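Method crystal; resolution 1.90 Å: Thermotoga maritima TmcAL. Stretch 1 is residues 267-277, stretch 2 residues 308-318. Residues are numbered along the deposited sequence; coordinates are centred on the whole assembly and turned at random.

Stretch 1 267-277: DFFEKIHGFSE
Stretch 2, residues 308-318: SRIRRLALFSV

The most unusual feature of this contact is a residue without a side chain: Gly274, in the type II turn Ile272 to Phe275, lies with its CA 6.6 Å from the CA of Leu313, and a CB here would point toward the helix and stand 2.7 Å from Leu313 CD2, a clash. Its phi/psi of 96/-8 would also jam a CB against the preceding carbonyl, so glycine is called for twice. A weak bond from Phe275 N to Ile272 O (3.4 Å) closes the turn.

Stretch 2 is helical throughout, 308-318; stretch 1 leaves a helix that includes 267-269 and continues as an irregular chain, running antiparallel to stretch 2, with Ile272 CA 6.1 Å from Ser317 CA and Glu277 near Arg309. Leu313 (chi1 m, chi2 t) and Phe316 (chi1 m, chi2 -22°) point toward the turn. Leu313 CD2 meets Phe275 CD2 at 3.9 Å, while its CD1 lies over one face of the Phe275 ring (chi1 -86°). Ile272 (m, m) sets CG2 3.6 Å from Phe316 CB. His273 (chi1 t, chi2 75°) turns its ring edge toward the Phe316 face, centroids 5.9 Å apart, planes at 66°. His273 O, 3.4 Å from both Leu313 CD2 and Phe316 CD2, is buried without a polar partner.

Ser317 (m) is small enough to sit among aromatic edges: its OG lies 3.4 Å from Phe275 CE2 and 3.6 Å from Phe269 CD1, and donates to Leu313 O (2.7 Å), which satisfies the hydroxyl within its own helix. Phe268 (t) brings CZ within 3.4 Å of Ser317 O.

At the far end Arg309, fully extended (t, t, t), reaches Glu277 (m, t, chi3 66°) in a salt bridge: NH2 to OE2 is 3.0 Å, NH1 to OE2 3.3 Å. The contact buries 491 Å² in all.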

# COMPACT_ATOMS: atom_id res chain seq x y z
N ASP A 267 1.27 -15.48 1.36
CA ASP A 267 2.70 -15.51 1.67
C ASP A 267 3.14 -14.26 2.41
O ASP A 267 3.95 -14.33 3.34
CB ASP A 267 3.54 -15.66 0.40
CG ASP A 267 3.38 -17.03 -0.24
OD1 ASP A 267 2.84 -17.95 0.42
OD2 ASP A 267 3.81 -17.20 -1.41
N PHE A 268 2.60 -13.11 2.01
CA PHE A 268 2.92 -11.87 2.67
C PHE A 268 2.43 -11.88 4.12
O PHE A 268 3.20 -11.60 5.03
CB PHE A 268 2.34 -10.67 1.90
CG PHE A 268 2.38 -9.39 2.66
CD1 PHE A 268 3.49 -8.57 2.60
CD2 PHE A 268 1.31 -9.00 3.45
CE1 PHE A 268 3.54 -7.39 3.30
CE2 PHE A 268 1.36 -7.82 4.16
CZ PHE A 268 2.47 -7.01 4.09
N PHE A 269 1.15 -12.19 4.33
CA PHE A 269 0.59 -12.12 5.69
C PHE A 269 1.24 -13.13 6.64
O PHE A 269 1.37 -12.86 7.84
CB PHE A 269 -0.93 -12.33 5.67
CG PHE A 269 -1.68 -11.26 4.91
CD1 PHE A 269 -1.78 -9.97 5.41
CD2 PHE A 269 -2.29 -11.55 3.69
CE1 PHE A 269 -2.46 -8.98 4.72
CE2 PHE A 269 -2.97 -10.57 2.98
CZ PHE A 269 -3.06 -9.29 3.49
N GLU A 270 1.67 -14.27 6.12
CA GLU A 270 2.36 -15.28 6.95
C GLU A 270 3.63 -14.73 7.61
O GLU A 270 4.05 -15.22 8.66
CB GLU A 270 2.68 -16.53 6.11
CG GLU A 270 1.46 -17.35 5.80
CD GLU A 270 1.66 -18.36 4.68
OE1 GLU A 270 2.83 -18.64 4.31
OE2 GLU A 270 0.65 -18.88 4.16
N LYS A 271 4.24 -13.72 7.01
CA LYS A 271 5.45 -13.13 7.58
C LYS A 271 5.16 -12.03 8.60
O LYS A 271 6.07 -11.55 9.29
CB LYS A 271 6.33 -12.56 6.48
CG LYS A 271 6.79 -13.59 5.45
CD LYS A 271 7.47 -12.86 4.29
CE LYS A 271 7.58 -13.73 3.05
NZ LYS A 271 7.93 -12.87 1.87
N ILE A 272 3.90 -11.60 8.68
CA ILE A 272 3.55 -10.47 9.54
C ILE A 272 3.27 -10.95 10.97
O ILE A 272 2.66 -12.00 11.17
CB ILE A 272 2.34 -9.70 8.97
CG1 ILE A 272 2.67 -9.11 7.59
CG2 ILE A 272 1.88 -8.59 9.93
CD1 ILE A 272 3.84 -8.08 7.60
N HIS A 273 3.76 -10.20 11.95
CA HIS A 273 3.61 -10.61 13.34
C HIS A 273 2.15 -10.72 13.72
O HIS A 273 1.35 -9.85 13.37
CB HIS A 273 4.29 -9.62 14.29
CG HIS A 273 4.07 -9.96 15.73
ND1 HIS A 273 4.73 -11.01 16.35
CD2 HIS A 273 3.23 -9.45 16.65
CE1 HIS A 273 4.31 -11.10 17.60
NE2 HIS A 273 3.41 -10.16 17.81
N GLY A 274 1.81 -11.78 14.44
CA GLY A 274 0.46 -11.96 14.95
C GLY A 274 -0.45 -12.82 14.09
O GLY A 274 -1.56 -13.13 14.49
N PHE A 275 0.00 -13.18 12.90
CA PHE A 275 -0.81 -14.05 12.05
C PHE A 275 -0.66 -15.52 12.44
O PHE A 275 0.44 -16.05 12.51
CB PHE A 275 -0.46 -13.85 10.57
CG PHE A 275 -1.22 -12.72 9.95
CD1 PHE A 275 -2.46 -12.94 9.36
CD2 PHE A 275 -0.73 -11.43 10.01
CE1 PHE A 275 -3.18 -11.89 8.83
CE2 PHE A 275 -1.45 -10.38 9.48
CZ PHE A 275 -2.66 -10.60 8.89
N SER A 276 -1.80 -16.14 12.71
CA SER A 276 -1.92 -17.55 13.00
C SER A 276 -3.39 -17.90 12.94
O SER A 276 -4.21 -17.05 12.57
CB SER A 276 -1.34 -17.89 14.38
OG SER A 276 -2.14 -17.33 15.41
N GLU A 277 -3.73 -19.13 13.30
CA GLU A 277 -5.12 -19.59 13.39
C GLU A 277 -5.93 -19.31 12.13
O GLU A 277 -7.12 -18.98 12.22
CB GLU A 277 -5.82 -18.94 14.58
CG GLU A 277 -5.22 -19.26 15.93
CD GLU A 277 -6.02 -18.66 17.06
OE1 GLU A 277 -7.18 -19.08 17.27
OE2 GLU A 277 -5.49 -17.76 17.74
N SER A 308 -10.15 -5.63 18.04
CA SER A 308 -8.86 -5.02 18.32
C SER A 308 -7.70 -5.86 17.79
O SER A 308 -6.70 -5.32 17.31
CB SER A 308 -8.68 -4.77 19.81
OG SER A 308 -9.38 -3.60 20.20
N ARG A 309 -7.83 -7.17 17.89
CA ARG A 309 -6.81 -8.05 17.36
C ARG A 309 -6.76 -7.91 15.84
O ARG A 309 -5.68 -7.78 15.26
CB ARG A 309 -7.06 -9.51 17.76
CG ARG A 309 -6.03 -10.48 17.22
CD ARG A 309 -6.26 -11.88 17.78
NE ARG A 309 -5.39 -12.89 17.19
CZ ARG A 309 -5.52 -14.20 17.38
NH1 ARG A 309 -6.49 -14.67 18.17
NH2 ARG A 309 -4.69 -15.05 16.80
N ILE A 310 -7.92 -7.91 15.19
CA ILE A 310 -7.95 -7.77 13.73
C ILE A 310 -7.41 -6.40 13.28
O ILE A 310 -6.63 -6.32 12.34
CB ILE A 310 -9.36 -7.96 13.14
CG1 ILE A 310 -9.98 -9.28 13.61
CG2 ILE A 310 -9.30 -7.93 11.62
CD1 ILE A 310 -9.05 -10.46 13.45
N ARG A 311 -7.84 -5.33 13.96
CA ARG A 311 -7.35 -3.99 13.63
C ARG A 311 -5.84 -3.87 13.84
O ARG A 311 -5.17 -3.21 13.05
CB ARG A 311 -8.08 -2.92 14.47
CG ARG A 311 -9.56 -2.70 14.09
CD ARG A 311 -10.17 -1.54 14.88
NE ARG A 311 -10.12 -1.76 16.33
CZ ARG A 311 -11.19 -1.86 17.12
NH1 ARG A 311 -12.42 -1.76 16.62
NH2 ARG A 311 -11.03 -2.07 18.41
N ARG A 312 -5.31 -4.47 14.90
CA ARG A 312 -3.85 -4.47 15.12
C ARG A 312 -3.17 -5.18 13.95
O ARG A 312 -2.18 -4.69 13.42
CB ARG A 312 -3.46 -5.16 16.44
CG ARG A 312 -3.57 -4.28 17.69
CD ARG A 312 -3.00 -4.98 18.95
NE ARG A 312 -3.78 -6.12 19.37
CZ ARG A 312 -4.75 -6.07 20.28
NH1 ARG A 312 -5.05 -4.91 20.85
NH2 ARG A 312 -5.41 -7.17 20.60
N LEU A 313 -3.70 -6.33 13.54
CA LEU A 313 -3.10 -7.06 12.42
C LEU A 313 -3.10 -6.25 11.11
O LEU A 313 -2.19 -6.39 10.29
CB LEU A 313 -3.81 -8.39 12.20
CG LEU A 313 -3.51 -9.49 13.23
CD1 LEU A 313 -4.33 -10.75 12.94
CD2 LEU A 313 -2.03 -9.81 13.26
N ALA A 314 -4.13 -5.44 10.90
CA ALA A 314 -4.17 -4.56 9.73
C ALA A 314 -3.04 -3.52 9.77
O ALA A 314 -2.44 -3.22 8.76
CB ALA A 314 -5.51 -3.87 9.61
N LEU A 315 -2.75 -2.97 10.95
CA LEU A 315 -1.67 -1.99 11.08
C LEU A 315 -0.31 -2.67 10.89
O LEU A 315 0.55 -2.15 10.19
CB LEU A 315 -1.71 -1.28 12.43
CG LEU A 315 -2.90 -0.36 12.68
CD1 LEU A 315 -2.68 0.42 13.99
CD2 LEU A 315 -3.07 0.59 11.52
N PHE A 316 -0.15 -3.84 11.50
CA PHE A 316 1.08 -4.61 11.31
C PHE A 316 1.30 -4.95 9.84
O PHE A 316 2.44 -4.92 9.35
CB PHE A 316 1.06 -5.91 12.12
CG PHE A 316 1.12 -5.70 13.61
CD1 PHE A 316 1.64 -4.52 14.13
CD2 PHE A 316 0.65 -6.68 14.48
CE1 PHE A 316 1.70 -4.33 15.51
CE2 PHE A 316 0.70 -6.50 15.86
CZ PHE A 316 1.23 -5.32 16.37
N SER A 317 0.22 -5.26 9.14
CA SER A 317 0.34 -5.57 7.72
C SER A 317 0.74 -4.35 6.89
O SER A 317 1.66 -4.41 6.07
CB SER A 317 -0.97 -6.15 7.19
OG SER A 317 -1.30 -7.33 7.88
N VAL A 318 0.06 -3.23 7.09
CA VAL A 318 0.34 -2.07 6.25
C VAL A 318 1.74 -1.50 6.53
O VAL A 318 2.38 -0.95 5.64
CB VAL A 318 -0.74 -0.98 6.43
CG1 VAL A 318 -0.52 -0.18 7.71
CG2 VAL A 318 -0.78 -0.07 5.23